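Local coordinates for protein putative NADH-flavin reductase (Lactobacillus casei ATCC 334, PDB 3H2S) that binds NADPH in a Rossmann-type fold and is probably an oxidoreductase, perhaps an NADH-flavin reductase, at residues A[29-34]-A[45-50]; A[51-56]-A[83-88]; A[154-159]-A[210-215]. All blocks are in the same frame, centred on the assembly; numbering follows the deposited sequence.

Interaction 1: residues A[29-34]-A[45-50]. With NDP (NADPH dihydro-nicotinamide-adenine-dinucleotide phosphate), chain C.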
loop_
_atom_site.group_PDB
_atom_site.type_symbol
_atom_site.label_atom_id
_atom_site.label_comp_id
_atom_site.label_asym_id
_atom_site.label_seq_id
_atom_site.Cartn_x
_atom_site.Cartn_y
_atom_site.Cartn_z
ATOM N N ALA A 29 18.607 13.206 6.979
ATOM C CA ALA A 29 18.307 12.061 7.847
ATOM C C ALA A 29 16.962 12.275 8.509
ATOM O O ALA A 29 16.772 13.244 9.237
ATOM C CB ALA A 29 19.377 11.920 8.913
ATOM N N VAL A 30 16.001 11.426 8.165
ATOM C CA VAL A 30 14.701 11.464 8.788
ATOM C C VAL A 30 14.757 10.604 10.045
ATOM O O VAL A 30 15.012 9.403 9.968
ATOM C CB VAL A 30 13.623 10.914 7.833
ATOM C CG1 VAL A 30 12.235 10.995 8.478
ATOM C CG2 VAL A 30 13.681 11.679 6.500
ATOM N N VAL A 31 14.501 11.218 11.194
ATOM C CA VAL A 31 14.760 10.566 12.475
ATOM C C VAL A 31 13.631 10.840 13.464
ATOM O O VAL A 31 12.809 11.725 13.247
ATOM C CB VAL A 31 16.109 11.052 13.093
ATOM C CG1 VAL A 31 17.262 10.811 12.106
ATOM C CG2 VAL A 31 16.032 12.535 13.477
ATOM N N ARG A 32 13.568 10.042 14.526
ATOM C CA ARG A 32 12.674 10.346 15.634
ATOM C C ARG A 32 13.470 10.697 16.884
ATOM O O ARG A 32 12.938 11.278 17.822
ATOM C CB ARG A 32 11.735 9.179 15.902
ATOM C CG ARG A 32 12.450 7.861 16.118
ATOM C CD ARG A 32 11.451 6.760 16.445
ATOM N NE ARG A 32 12.135 5.495 16.667
ATOM C CZ ARG A 32 11.526 4.354 16.954
ATOM N NH1 ARG A 32 10.204 4.326 17.102
ATOM N NH2 ARG A 32 12.249 3.257 17.141
ATOM N N ASP A 33 14.770 10.417 16.852
ATOM C CA ASP A 33 15.626 10.520 18.037
ATOM C C ASP A 33 16.822 11.424 17.741
ATOM O O ASP A 33 17.869 10.951 17.287
ATOM C CB ASP A 33 16.115 9.121 18.433
ATOM C CG ASP A 33 16.917 9.115 19.722
ATOM O OD1 ASP A 33 17.519 10.158 20.064
ATOM O OD2 ASP A 33 16.967 8.046 20.376
ATOM N N PRO A 34 16.664 12.733 17.975
ATOM C CA PRO A 34 17.723 13.726 17.745
ATOM C C PRO A 34 19.060 13.387 18.409
ATOM O O PRO A 34 20.113 13.571 17.797
ATOM C CB PRO A 34 17.147 15.009 18.353
ATOM C CG PRO A 34 15.669 14.828 18.294
ATOM C CD PRO A 34 15.414 13.351 18.449
ATOM N N VAL A 45 25.128 16.498 10.017
ATOM C CA VAL A 45 24.173 15.861 9.114
ATOM C C VAL A 45 22.789 16.475 9.296
ATOM O O VAL A 45 22.268 16.510 10.403
ATOM C CB VAL A 45 24.099 14.337 9.378
ATOM C CG1 VAL A 45 23.036 13.688 8.496
ATOM C CG2 VAL A 45 25.459 13.702 9.123
ATOM N N ALA A 46 22.200 16.958 8.210
ATOM C CA ALA A 46 20.908 17.633 8.282
ATOM C C ALA A 46 19.813 16.647 8.657
ATOM O O ALA A 46 19.863 15.481 8.287
ATOM C CB ALA A 46 20.581 18.330 6.964
ATOM N N THR A 47 18.852 17.113 9.436
ATOM C CA THR A 47 17.933 16.227 10.126
ATOM C C THR A 47 16.497 16.686 9.829
ATOM O O THR A 47 16.235 17.888 9.692
ATOM C CB THR A 47 18.259 16.276 11.648
ATOM O OG1 THR A 47 18.857 15.047 12.069
ATOM C CG2 THR A 47 17.085 16.625 12.473
ATOM N N LEU A 48 15.597 15.737 9.594
ATOM C CA LEU A 48 14.163 16.021 9.685
ATOM C C LEU A 48 13.499 15.119 10.724
ATOM O O LEU A 48 13.512 13.891 10.587
ATOM C CB LEU A 48 13.495 15.835 8.320
ATOM C CG LEU A 48 11.965 15.912 8.333
ATOM C CD1 LEU A 48 11.489 17.337 8.681
ATOM C CD2 LEU A 48 11.431 15.460 6.970
ATOM N N VAL A 49 13.036 15.720 11.818
ATOM C CA VAL A 49 12.455 14.952 12.921
ATOM C C VAL A 49 10.957 14.833 12.709
ATOM O O VAL A 49 10.198 15.767 13.003
ATOM C CB VAL A 49 12.728 15.599 14.313
ATOM C CG1 VAL A 49 12.130 14.739 15.431
ATOM C CG2 VAL A 49 14.218 15.775 14.547
ATOM N N LYS A 50 10.548 13.708 12.130
ATOM C CA LYS A 50 9.174 13.518 11.722
ATOM C C LYS A 50 8.885 12.030 11.605
ATOM O O LYS A 50 9.750 11.245 11.211
ATOM C CB LYS A 50 8.928 14.205 10.377
ATOM C CG LYS A 50 7.465 14.247 9.968
ATOM C CD LYS A 50 7.308 14.914 8.613
ATOM C CE LYS A 50 6.967 16.360 8.759
ATOM N NZ LYS A 50 6.081 16.840 7.648
HETATM P PA NDP C . 17.425 -1.059 12.698
HETATM O O1A NDP C . 16.657 -1.970 13.699
HETATM O O2A NDP C . 18.852 -0.739 12.985
HETATM O O5B NDP C . 16.415 0.284 12.916
HETATM C C5B NDP C . 15.971 0.747 11.615
HETATM C C4B NDP C . 15.391 2.211 11.731
HETATM O O4B NDP C . 14.001 2.114 11.970
HETATM C C3B NDP C . 15.962 2.999 12.958
HETATM O O3B NDP C . 16.462 4.194 12.445
HETATM C C2B NDP C . 14.666 3.240 13.835
HETATM O O2B NDP C . 14.624 4.401 14.587
HETATM C C1B NDP C . 13.603 3.241 12.693
HETATM N N9A NDP C . 12.263 2.951 13.230
HETATM C C8A NDP C . 11.882 1.705 13.794
HETATM N N7A NDP C . 10.605 1.680 14.182
HETATM C C5A NDP C . 10.112 2.954 13.831
HETATM C C6A NDP C . 8.820 3.490 13.974
HETATM N N6A NDP C . 7.860 2.732 14.575
HETATM N N1A NDP C . 8.652 4.849 13.792
HETATM C C2A NDP C . 9.674 5.515 13.177
HETATM N N3A NDP C . 10.904 5.050 12.802
HETATM C C4A NDP C . 11.119 3.758 13.229
HETATM O O3 NDP C . 17.334 -1.992 11.430
HETATM P PN NDP C . 18.314 -2.684 10.336
HETATM O O1N NDP C . 19.295 -1.614 9.821
HETATM O O2N NDP C . 18.982 -3.780 11.109
HETATM O O5D NDP C . 17.473 -3.210 9.039
HETATM C C5D NDP C . 17.269 -2.395 7.881
HETATM C C4D NDP C . 16.481 -3.239 6.863
HETATM O O4D NDP C . 17.187 -4.464 6.754
HETATM C C3D NDP C . 14.999 -3.581 7.198
HETATM O O3D NDP C . 14.249 -3.628 6.039
HETATM C C2D NDP C . 15.171 -4.985 7.884
HETATM O O2D NDP C . 14.021 -5.776 7.728
HETATM C C1D NDP C . 16.304 -5.543 6.950
HETATM N N1N NDP C . 16.902 -6.754 7.507
HETATM C C2N NDP C . 16.668 -7.986 6.762
HETATM C C3N NDP C . 17.097 -9.262 7.488
HETATM C C7N NDP C . 17.307 -10.382 6.483
HETATM O O7N NDP C . 16.523 -10.518 5.555
HETATM N N7N NDP C . 18.288 -11.329 6.735
HETATM C C4N NDP C . 18.176 -9.182 8.548
HETATM C C5N NDP C . 18.106 -7.953 9.417
HETATM C C6N NDP C . 17.514 -6.693 8.826
HETATM P P2B NDP C . 15.438 4.501 15.996
HETATM O O1X NDP C . 16.978 4.556 15.688
HETATM O O2X NDP C . 15.125 5.930 16.576
HETATM O O3X NDP C . 15.111 3.381 16.924
#
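V31 and V49 pair as parallel neighbours at the edge of a Rossmann-type sheet, where strand 26-31, helix 34-40 and edge strand 46-49 form a beta-alpha-beta crossover. Four backbone hydrogen bonds join the strands: A29 N to A46 O, L48 N to A29 O, V31 N to L48 O, and a longer, more bent one from K50 N to V31 O (3.2 Å, 138° at the hydrogen). The side chains then separate by face. A29, V31, T47 and V49 share the face toward helix 34-40. With V31 CG1 anti to the carbonyl carbon (chi1 -56°), V31 CG2 falls between the backbone N and the carbonyl carbon, 3.9 Å from V49 CG2; A37 of the helix packs on V31 and T47. P34 CG touches the same V49 methyl at 4.1 Å. On the other face, V30 CG2 and L48 CD2 meet loosely at 4.4 Å. Beyond the strand end, R32 turns to the cofactor. Its guanidinium lies with one face over the adenine near NDP C5A, toward the rim of the group, while the edge takes the 2'-phosphate, consistent with a preference for NADPH. Two nearly straight bonds hold that phosphate: R32 NE to O2X at 3.0 Å and R32 NH2 to O3X at 2.9 Å.

Interaction 2: residues A[51-56]-A[83-88]. With NDP (NADPH dihydro-nicotinamide-adenine-dinucleotide phosphate), chain C.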
loop_
_atom_site.group_PDB
_atom_site.type_symbol
_atom_site.label_atom_id
_atom_site.label_comp_id
_atom_site.label_asym_id
_atom_site.label_seq_id
_atom_site.Cartn_x
_atom_site.Cartn_y
_atom_site.Cartn_z
ATOM N N GLU A 51 7.686 11.640 12.008
ATOM C CA GLU A 51 7.205 10.276 11.770
ATOM C C GLU A 51 7.164 9.972 10.271
ATOM O O GLU A 51 6.662 10.767 9.482
ATOM C CB GLU A 51 5.808 10.112 12.375
ATOM C CG GLU A 51 5.771 10.261 13.879
ATOM C CD GLU A 51 4.353 10.212 14.430
ATOM O OE1 GLU A 51 3.392 10.263 13.626
ATOM O OE2 GLU A 51 4.197 10.123 15.669
ATOM N N PRO A 52 7.735 8.835 9.863
ATOM C CA PRO A 52 7.775 8.536 8.431
ATOM C C PRO A 52 6.388 8.544 7.796
ATOM O O PRO A 52 6.247 9.004 6.675
ATOM C CB PRO A 52 8.377 7.130 8.380
ATOM C CG PRO A 52 9.253 7.071 9.593
ATOM C CD PRO A 52 8.559 7.907 10.654
ATOM N N LEU A 53 5.362 8.128 8.536
ATOM C CA LEU A 53 4.023 7.999 7.953
ATOM C C LEU A 53 3.361 9.367 7.798
ATOM O O LEU A 53 2.234 9.486 7.318
ATOM C CB LEU A 53 3.143 7.079 8.811
ATOM C CG LEU A 53 2.876 5.635 8.377
ATOM C CD1 LEU A 53 3.727 5.139 7.242
ATOM C CD2 LEU A 53 2.891 4.682 9.544
ATOM N N VAL A 54 4.067 10.406 8.214
ATOM C CA VAL A 54 3.515 11.759 8.170
ATOM C C VAL A 54 4.333 12.658 7.243
ATOM O O VAL A 54 3.950 13.799 6.983
ATOM C CB VAL A 54 3.406 12.337 9.596
ATOM C CG1 VAL A 54 3.770 13.804 9.653
ATOM C CG2 VAL A 54 2.015 12.044 10.157
ATOM N N LEU A 55 5.366 12.085 6.627
ATOM C CA LEU A 55 6.085 12.759 5.553
ATOM C C LEU A 55 5.155 13.197 4.419
ATOM O O LEU A 55 4.194 12.499 4.090
ATOM C CB LEU A 55 7.192 11.876 4.995
ATOM C CG LEU A 55 8.396 11.601 5.897
ATOM C CD1 LEU A 55 9.253 10.492 5.279
ATOM C CD2 LEU A 55 9.217 12.875 6.104
ATOM N N THR A 56 5.393 14.398 3.894
ATOM C CA THR A 56 4.543 14.964 2.839
ATOM C C THR A 56 5.309 15.054 1.531
ATOM O O THR A 56 6.534 14.942 1.511
ATOM C CB THR A 56 4.078 16.388 3.206
ATOM O OG1 THR A 56 5.223 17.241 3.312
ATOM C CG2 THR A 56 3.330 16.375 4.534
ATOM N N LEU A 83 5.265 -2.699 5.501
ATOM C CA LEU A 83 4.361 -2.401 4.405
ATOM C C LEU A 83 3.892 -0.936 4.378
ATOM O O LEU A 83 4.019 -0.259 3.353
ATOM C CB LEU A 83 3.169 -3.354 4.435
ATOM C CG LEU A 83 2.126 -3.243 3.315
ATOM C CD1 LEU A 83 2.772 -3.394 1.915
ATOM C CD2 LEU A 83 1.040 -4.283 3.531
ATOM N N ASP A 84 3.380 -0.448 5.507
ATOM C CA ASP A 84 2.835 0.910 5.591
ATOM C C ASP A 84 3.861 1.993 5.249
ATOM O O ASP A 84 3.534 2.965 4.574
ATOM C CB ASP A 84 2.235 1.169 6.985
ATOM C CG ASP A 84 0.913 0.435 7.205
ATOM O OD1 ASP A 84 0.300 -0.065 6.227
ATOM O OD2 ASP A 84 0.499 0.328 8.378
ATOM N N PHE A 85 5.089 1.871 5.748
ATOM C CA PHE A 85 6.104 2.877 5.401
ATOM C C PHE A 85 6.291 2.908 3.872
ATOM O O PHE A 85 6.495 3.972 3.288
ATOM C CB PHE A 85 7.447 2.543 6.045
ATOM C CG PHE A 85 7.439 2.565 7.556
ATOM C CD1 PHE A 85 6.869 3.627 8.251
ATOM C CD2 PHE A 85 8.211 1.655 8.261
ATOM C CE1 PHE A 85 7.029 3.754 9.619
ATOM C CE2 PHE A 85 8.361 1.778 9.650
ATOM C CZ PHE A 85 7.729 2.805 10.320
ATOM N N ALA A 86 6.378 1.726 3.250
ATOM C CA ALA A 86 6.622 1.655 1.815
ATOM C C ALA A 86 5.462 2.214 0.996
ATOM O O ALA A 86 5.687 2.920 0.003
ATOM C CB ALA A 86 6.945 0.211 1.392
ATOM N N THR A 87 4.233 1.815 1.333
ATOM C CA THR A 87 3.068 2.311 0.593
ATOM C C THR A 87 3.000 3.826 0.720
ATOM O O THR A 87 2.617 4.516 -0.223
ATOM C CB THR A 87 1.737 1.692 1.088
ATOM O OG1 THR A 87 1.489 2.094 2.448
ATOM C CG2 THR A 87 1.758 0.137 0.996
ATOM N N HIS A 88 3.324 4.347 1.904
ATOM C CA HIS A 88 3.280 5.792 2.099
ATOM C C HIS A 88 4.333 6.472 1.229
ATOM O O HIS A 88 4.057 7.490 0.577
ATOM C CB HIS A 88 3.498 6.165 3.574
ATOM C CG HIS A 88 3.335 7.630 3.842
ATOM N ND1 HIS A 88 2.170 8.302 3.546
ATOM C CD2 HIS A 88 4.242 8.580 4.180
ATOM C CE1 HIS A 88 2.333 9.592 3.795
ATOM N NE2 HIS A 88 3.591 9.791 4.146
HETATM P PA NDP C . 17.425 -1.059 12.698
HETATM O O1A NDP C . 16.657 -1.970 13.699
HETATM O O2A NDP C . 18.852 -0.739 12.985
HETATM O O5B NDP C . 16.415 0.284 12.916
HETATM C C5B NDP C . 15.971 0.747 11.615
HETATM C C4B NDP C . 15.391 2.211 11.731
HETATM O O4B NDP C . 14.001 2.114 11.970
HETATM C C3B NDP C . 15.962 2.999 12.958
HETATM O O3B NDP C . 16.462 4.194 12.445
HETATM C C2B NDP C . 14.666 3.240 13.835
HETATM O O2B NDP C . 14.624 4.401 14.587
HETATM C C1B NDP C . 13.603 3.241 12.693
HETATM N N9A NDP C . 12.263 2.951 13.230
HETATM C C8A NDP C . 11.882 1.705 13.794
HETATM N N7A NDP C . 10.605 1.680 14.182
HETATM C C5A NDP C . 10.112 2.954 13.831
HETATM C C6A NDP C . 8.820 3.490 13.974
HETATM N N6A NDP C . 7.860 2.732 14.575
HETATM N N1A NDP C . 8.652 4.849 13.792
HETATM C C2A NDP C . 9.674 5.515 13.177
HETATM N N3A NDP C . 10.904 5.050 12.802
HETATM C C4A NDP C . 11.119 3.758 13.229
HETATM O O3 NDP C . 17.334 -1.992 11.430
HETATM P PN NDP C . 18.314 -2.684 10.336
HETATM O O1N NDP C . 19.295 -1.614 9.821
HETATM O O2N NDP C . 18.982 -3.780 11.109
HETATM O O5D NDP C . 17.473 -3.210 9.039
HETATM C C5D NDP C . 17.269 -2.395 7.881
HETATM C C4D NDP C . 16.481 -3.239 6.863
HETATM O O4D NDP C . 17.187 -4.464 6.754
HETATM C C3D NDP C . 14.999 -3.581 7.198
HETATM O O3D NDP C . 14.249 -3.628 6.039
HETATM C C2D NDP C . 15.171 -4.985 7.884
HETATM O O2D NDP C . 14.021 -5.776 7.728
HETATM C C1D NDP C . 16.304 -5.543 6.950
HETATM N N1N NDP C . 16.902 -6.754 7.507
HETATM C C2N NDP C . 16.668 -7.986 6.762
HETATM C C3N NDP C . 17.097 -9.262 7.488
HETATM C C7N NDP C . 17.307 -10.382 6.483
HETATM O O7N NDP C . 16.523 -10.518 5.555
HETATM N N7N NDP C . 18.288 -11.329 6.735
HETATM C C4N NDP C . 18.176 -9.182 8.548
HETATM C C5N NDP C . 18.106 -7.953 9.417
HETATM C C6N NDP C . 17.514 -6.693 8.826
HETATM P P2B NDP C . 15.438 4.501 15.996
HETATM O O1X NDP C . 16.978 4.556 15.688
HETATM O O2X NDP C . 15.125 5.930 16.576
HETATM O O3X NDP C . 15.111 3.381 16.924
HETATM O O HOH W 1 7.269 6.976 4.082
#
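H88 reaches from helix 80-91 to the 3-10 turn 52-54 and donates from NE2 to L55 O, 2.8 Å away and 11° out of the imidazole plane. The CA–CB bond of H88 points to the turn, and CG is anti to the backbone N (chi1 -175°). L53 lies over one face of the imidazole: its CA is 4.2 Å from the ring centroid in a CH-pi contact, and its O stands above the rim. L53 CD1 reaches back to the helix, 3.4 Å from D84 O and 3.6 Å from F85 CD1, its side chain crossing that of F85 at about a right angle. P52 instead lies side by side with F85, its CB 3.8 Å from F85 CD1. An alanine at H88 would probably leave L55 O without its imidazole donor and open a gap beside L53, letting the turn shift against the helix. A water donates to F85 O and, weakly, to P52 O. Farther out, P52 and F85 line the adenine pocket, with P52 CD 3.7 Å from NDP C2A and the ring edge of F85 at NDP C6A, its CZ 3.9 Å away. L70 packs on both residues. D84 forms a salt bridge with R94 of the second subunit. The turn lies between strand 46-49 and helix 57-60 and rests on helix 80-91, whose L83, A86 and T87 pack against helix 132-145.

Interaction 3: residues A[154-159]-A[210-215]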
loop_
_atom_site.group_PDB
_atom_site.type_symbol
_atom_site.label_atom_id
_atom_site.label_comp_id
_atom_site.label_asym_id
_atom_site.label_seq_id
_atom_site.Cartn_x
_atom_site.Cartn_y
_atom_site.Cartn_z
ATOM N N ILE A 154 13.585 0.700 -6.406
ATOM C CA ILE A 154 14.577 -0.347 -6.537
ATOM C C ILE A 154 14.544 -1.176 -5.246
ATOM O O ILE A 154 14.537 -0.627 -4.146
ATOM C CB ILE A 154 15.996 0.227 -6.721
ATOM C CG1 ILE A 154 16.107 1.054 -8.007
ATOM C CG2 ILE A 154 17.042 -0.898 -6.735
ATOM C CD1 ILE A 154 17.347 1.949 -8.026
ATOM N N GLY A 155 14.429 -2.496 -5.382
ATOM C CA GLY A 155 14.465 -3.370 -4.214
ATOM C C GLY A 155 15.804 -4.067 -4.059
ATOM O O GLY A 155 16.399 -4.531 -5.043
ATOM N N ILE A 156 16.331 -4.063 -2.835
ATOM C CA ILE A 156 17.541 -4.805 -2.532
ATOM C C ILE A 156 17.346 -5.655 -1.278
ATOM O O ILE A 156 17.066 -5.139 -0.179
ATOM C CB ILE A 156 18.760 -3.879 -2.308
ATOM C CG1 ILE A 156 18.949 -2.932 -3.491
ATOM C CG2 ILE A 156 20.016 -4.716 -2.077
ATOM C CD1 ILE A 156 20.094 -1.940 -3.304
ATOM N N SER A 157 17.492 -6.965 -1.452
ATOM C CA SER A 157 17.390 -7.892 -0.332
ATOM C C SER A 157 18.794 -8.185 0.164
ATOM O O SER A 157 19.710 -8.401 -0.650
ATOM C CB SER A 157 16.716 -9.199 -0.765
ATOM O OG SER A 157 15.322 -9.030 -0.919
ATOM N N PRO A 158 18.951 -8.280 1.497
ATOM C CA PRO A 158 20.169 -8.782 2.089
ATOM C C PRO A 158 20.285 -10.285 1.868
ATOM O O PRO A 158 19.292 -10.952 1.607
ATOM C CB PRO A 158 20.004 -8.473 3.591
ATOM C CG PRO A 158 18.723 -7.666 3.725
ATOM C CD PRO A 158 17.916 -7.971 2.509
ATOM N N SER A 159 21.471 -10.822 2.091
ATOM C CA SER A 159 21.637 -12.248 2.336
ATOM C C SER A 159 21.011 -12.602 3.682
ATOM O O SER A 159 20.634 -11.718 4.451
ATOM C CB SER A 159 23.122 -12.588 2.363
ATOM O OG SER A 159 23.736 -12.185 1.153
ATOM N N ILE A 210 17.280 -6.861 -6.578
ATOM C CA ILE A 210 18.525 -7.609 -6.517
ATOM C C ILE A 210 18.830 -8.088 -5.092
ATOM O O ILE A 210 18.187 -7.662 -4.140
ATOM C CB ILE A 210 19.698 -6.797 -7.081
ATOM C CG1 ILE A 210 19.848 -5.466 -6.331
ATOM C CG2 ILE A 210 19.505 -6.574 -8.603
ATOM C CD1 ILE A 210 21.176 -4.734 -6.615
ATOM N N VAL A 211 19.744 -9.047 -4.970
ATOM C CA VAL A 211 20.192 -9.509 -3.655
ATOM C C VAL A 211 21.700 -9.310 -3.635
ATOM O O VAL A 211 22.356 -9.475 -4.661
ATOM C CB VAL A 211 19.883 -11.003 -3.440
ATOM C CG1 VAL A 211 20.393 -11.851 -4.616
ATOM C CG2 VAL A 211 20.465 -11.503 -2.123
ATOM N N VAL A 212 22.252 -9.018 -2.464
ATOM C CA VAL A 212 23.700 -8.806 -2.368
ATOM C C VAL A 212 24.328 -9.601 -1.233
ATOM O O VAL A 212 23.709 -9.785 -0.188
ATOM C CB VAL A 212 24.049 -7.306 -2.239
ATOM C CG1 VAL A 212 23.753 -6.596 -3.544
ATOM C CG2 VAL A 212 23.267 -6.660 -1.108
ATOM N N ARG A 213 25.549 -10.089 -1.450
ATOM C CA ARG A 213 26.322 -10.702 -0.376
ATOM C C ARG A 213 27.726 -10.102 -0.333
ATOM O O ARG A 213 28.184 -9.491 -1.311
ATOM C CB ARG A 213 26.407 -12.220 -0.568
ATOM C CG ARG A 213 27.294 -12.651 -1.746
ATOM C CD ARG A 213 27.571 -14.147 -1.682
ATOM N NE ARG A 213 28.211 -14.659 -2.892
ATOM C CZ ARG A 213 29.530 -14.716 -3.086
ATOM N NH1 ARG A 213 30.367 -14.164 -2.214
ATOM N NH2 ARG A 213 30.012 -15.260 -4.199
ATOM N N ASP A 214 28.424 -10.327 0.779
ATOM C CA ASP A 214 29.823 -9.942 0.885
ATOM C C ASP A 214 30.626 -10.721 -0.148
ATOM O O ASP A 214 30.431 -11.928 -0.309
ATOM C CB ASP A 214 30.373 -10.258 2.278
ATOM C CG ASP A 214 29.752 -9.408 3.366
ATOM O OD1 ASP A 214 29.356 -8.250 3.078
ATOM O OD2 ASP A 214 29.722 -9.879 4.529
ATOM N N ALA A 215 31.613 -10.060 -0.742
ATOM C CA ALA A 215 32.537 -10.730 -1.668
ATOM C C ALA A 215 33.576 -11.524 -0.894
ATOM O O ALA A 215 33.678 -11.404 0.330
ATOM C CB ALA A 215 33.218 -9.719 -2.574
#
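Strands 153-158 and 209-214 run parallel in the C-terminal half of the Rossmann-type sheet, and I156 pairs with I210 and S157 with V211 across them. Strand 209-214 is the last parallel strand, followed across the sheet by antiparallel strand 170-173. The backbones are joined by I210 N to G155 O (2.9 Å), S157 N to I210 O (2.9 Å) and a longer bond from V212 N to S157 O (3.2 Å). One face of the pair is aliphatic. I156 and I210 lie side by side, pointing the same way, with their CG1 atoms 3.9 Å apart; I210 CG1 stands between its own backbone N and carbonyl carbon (chi1 57°). The other branch of I156, CG2, meets V212 CG2 at 3.9 Å. M192 of helix 189-201 packs on both I156 and V212, closing this part of the core. The face carrying S157 and V211 is more mixed: V211 CG2 rests 3.5 Å from S157 O, and the buried S157 OG is hydrogen-bonded to G105 O and to R209 NH1. At the strand end, P158 and S159 touch NADPH, placing the contact at the cofactor cleft. S159 meets V212 O through two groups: its N makes a weak bond, and its OG, beside its own backbone N (chi1 -57°), donates at 2.7 Å from a position tilted 33° out of the carbonyl plane.

Interactions 1 and 3 belong to the same sheet but lie on opposite sides of the chain's centre, with contact centres about 26 Å apart and nearest atoms about 16 Å apart. NADPH spans the distance: interaction 1 holds its 2'-phosphate, interaction 2 borders its adenine, and P158 and S159 of interaction 3 touch it as well. Interactions 1 and 2 are continuous, because residue 50 leads directly into residue 51. They also pack together, L48 CD2 lying 3.5 Å from L55 CD2 and K50 CD 3.8 Å from the same methyl. Interactions 2 and 3 do not touch, their nearest atoms being about 9 Å apart.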